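Lovastatin nonaketide synthase, polyketide synthase component (PDB 7CPX) builds the polyketide dihydromonacolin L from nine malonyl-CoA units in lovastatin biosynthesis, working as a homodimeric megasynthase together with LovC. Local coordinates at residues T65-Y71 against L226-S232. The protein carries 2 engineered substitutions. Coordinates in Å, arbitrary orientation, origin at the centre of the assembly. Residue numbers count along the deposited sequence, not the author numbering.
Sequences TNAPYAY and LSPSGRS
How a tight turn packs by shape against a loop that leads into a short strand, 69-70, is illustrated by L226-S232 on T65-Y71, with A67 opposite P228 and Y69 opposite G230 (both CA to CA, 4.4 and 4.7 Å). The CA-to-CB bond of L226 points toward T65-Y71, L226 CB lying 3.6 Å from A67 CB. S227 opens a type I turn closed by the hydrogen bond G230 N to S227 O, 2.8 Å; S227 O is 3.4 Å from A67 CB. Next, P228 CA makes a CA-H...O contact with N66 O (3.2 Å). Both segments belong to the thiolase-type ketosynthase domain, where the turn lies between helix 214-222 and strand 247-255. G230, at phi/psi 87/17, leaves room for Y69 (chi1 m): Y69 CB lies 3.7 Å from G230 CA, and a CB on G230 would strike the ring. R231 CG then meets Y71 OH at 3.5 Å, while the R231 guanidinium forms a salt bridge with D39. S232, hydrogen-bonded through OG to A243 N, brings its side chain within about 4 Å of that of H367, a predicted ketosynthase active-site residue.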
loop_
_atom_site.group_PDB
_atom_site.type_symbol
_atom_site.label_atom_id
_atom_site.label_comp_id
_atom_site.label_asym_id
_atom_site.label_seq_id
_atom_site.Cartn_x
_atom_site.Cartn_y
_atom_site.Cartn_z
ATOM N N THR A 65 -11.399 4.215 19.454
ATOM C CA THR A 65 -11.679 4.132 20.880
ATOM C C THR A 65 -12.226 5.469 21.350
ATOM O O THR A 65 -11.689 6.521 20.991
ATOM C CB THR A 65 -10.419 3.768 21.675
ATOM O OG1 THR A 65 -10.738 3.670 23.067
ATOM C CG2 THR A 65 -9.338 4.818 21.480
ATOM N N ASN A 66 -13.288 5.428 22.147
ATOM C CA ASN A 66 -13.896 6.637 22.684
ATOM C C ASN A 66 -13.236 7.104 23.972
ATOM O O ASN A 66 -13.643 8.134 24.520
ATOM C CB ASN A 66 -15.392 6.415 22.926
ATOM C CG ASN A 66 -15.664 5.280 23.891
ATOM O OD1 ASN A 66 -14.808 4.426 24.120
ATOM N ND2 ASN A 66 -16.865 5.261 24.456
ATOM N N ALA A 67 -12.230 6.380 24.465
ATOM C CA ALA A 67 -11.533 6.715 25.703
ATOM C C ALA A 67 -10.114 7.155 25.369
ATOM O O ALA A 67 -9.179 6.342 25.413
ATOM C CB ALA A 67 -11.519 5.520 26.659
ATOM N N PRO A 68 -9.895 8.425 25.027
ATOM C CA PRO A 68 -8.540 8.898 24.723
ATOM C C PRO A 68 -7.707 9.256 25.943
ATOM O O PRO A 68 -6.640 9.854 25.783
ATOM C CB PRO A 68 -8.812 10.144 23.870
ATOM C CG PRO A 68 -10.076 10.683 24.426
ATOM C CD PRO A 68 -10.898 9.486 24.832
ATOM N N TYR A 69 -8.162 8.913 27.143
ATOM C CA TYR A 69 -7.448 9.209 28.373
ATOM C C TYR A 69 -7.135 7.917 29.109
ATOM O O TYR A 69 -7.741 6.870 28.863
ATOM C CB TYR A 69 -8.260 10.129 29.289
ATOM C CG TYR A 69 -8.796 11.369 28.614
ATOM C CD1 TYR A 69 -8.007 12.500 28.470
ATOM C CD2 TYR A 69 -10.094 11.411 28.130
ATOM C CE1 TYR A 69 -8.494 13.636 27.857
ATOM C CE2 TYR A 69 -10.590 12.542 27.516
ATOM C CZ TYR A 69 -9.787 13.652 27.382
ATOM O OH TYR A 69 -10.278 14.782 26.769
ATOM N N ALA A 70 -6.176 8.004 30.022
ATOM C CA ALA A 70 -5.808 6.871 30.854
ATOM C C ALA A 70 -4.893 7.365 31.961
ATOM O O ALA A 70 -4.238 8.403 31.834
ATOM C CB ALA A 70 -5.120 5.772 30.043
ATOM N N TYR A 71 -4.860 6.601 33.051
ATOM C CA TYR A 71 -3.956 6.873 34.164
ATOM C C TYR A 71 -2.615 6.229 33.822
ATOM O O TYR A 71 -2.270 5.133 34.271
ATOM C CB TYR A 71 -4.540 6.347 35.468
ATOM C CG TYR A 71 -5.830 7.024 35.883
ATOM C CD1 TYR A 71 -7.004 6.819 35.177
ATOM C CD2 TYR A 71 -5.874 7.859 36.989
ATOM C CE1 TYR A 71 -8.182 7.429 35.555
ATOM C CE2 TYR A 71 -7.048 8.473 37.375
ATOM C CZ TYR A 71 -8.200 8.254 36.657
ATOM O OH TYR A 71 -9.371 8.868 37.038
ATOM N N LEU A 226 -14.944 1.046 28.263
ATOM C CA LEU A 226 -14.128 2.158 28.718
ATOM C C LEU A 226 -14.980 3.398 28.962
ATOM O O LEU A 226 -16.084 3.546 28.432
ATOM C CB LEU A 226 -13.033 2.481 27.703
ATOM C CG LEU A 226 -12.097 1.334 27.331
ATOM C CD1 LEU A 226 -10.923 1.846 26.520
ATOM C CD2 LEU A 226 -11.607 0.601 28.569
ATOM N N SER A 227 -14.444 4.296 29.778
ATOM C CA SER A 227 -15.123 5.547 30.075
ATOM C C SER A 227 -14.750 6.592 29.032
ATOM O O SER A 227 -13.580 6.986 28.961
ATOM C CB SER A 227 -14.741 6.041 31.465
ATOM O OG SER A 227 -15.299 7.316 31.725
ATOM N N PRO A 228 -15.691 7.068 28.212
ATOM C CA PRO A 228 -15.341 8.143 27.271
ATOM C C PRO A 228 -14.841 9.394 27.966
ATOM O O PRO A 228 -13.973 10.091 27.425
ATOM C CB PRO A 228 -16.652 8.392 26.513
ATOM C CG PRO A 228 -17.719 7.852 27.396
ATOM C CD PRO A 228 -17.108 6.685 28.101
ATOM N N SER A 229 -15.362 9.699 29.155
ATOM C CA SER A 229 -14.852 10.825 29.927
ATOM C C SER A 229 -13.412 10.608 30.367
ATOM O O SER A 229 -12.731 11.577 30.718
ATOM C CB SER A 229 -15.735 11.067 31.152
ATOM O OG SER A 229 -15.802 9.909 31.967
ATOM N N GLY A 230 -12.937 9.367 30.357
ATOM C CA GLY A 230 -11.563 9.081 30.708
ATOM C C GLY A 230 -11.303 8.879 32.180
ATOM O O GLY A 230 -10.143 8.944 32.601
ATOM N N ARG A 231 -12.339 8.638 32.981
ATOM C CA ARG A 231 -12.179 8.445 34.415
ATOM C C ARG A 231 -13.177 7.409 34.907
ATOM O O ARG A 231 -14.334 7.397 34.481
ATOM C CB ARG A 231 -12.364 9.763 35.174
ATOM C CG ARG A 231 -11.311 10.799 34.836
ATOM C CD ARG A 231 -11.521 12.091 35.597
ATOM N NE ARG A 231 -10.520 13.091 35.246
ATOM C CZ ARG A 231 -10.578 13.865 34.170
ATOM N NH1 ARG A 231 -11.578 13.779 33.307
ATOM N NH2 ARG A 231 -9.605 14.746 33.952
ATOM N N SER A 232 -12.718 6.542 35.806
ATOM C CA SER A 232 -13.557 5.495 36.386
ATOM C C SER A 232 -14.356 6.106 37.529
ATOM O O SER A 232 -13.972 6.034 38.697
ATOM C CB SER A 232 -12.709 4.325 36.868
ATOM O OG SER A 232 -11.945 3.777 35.810
#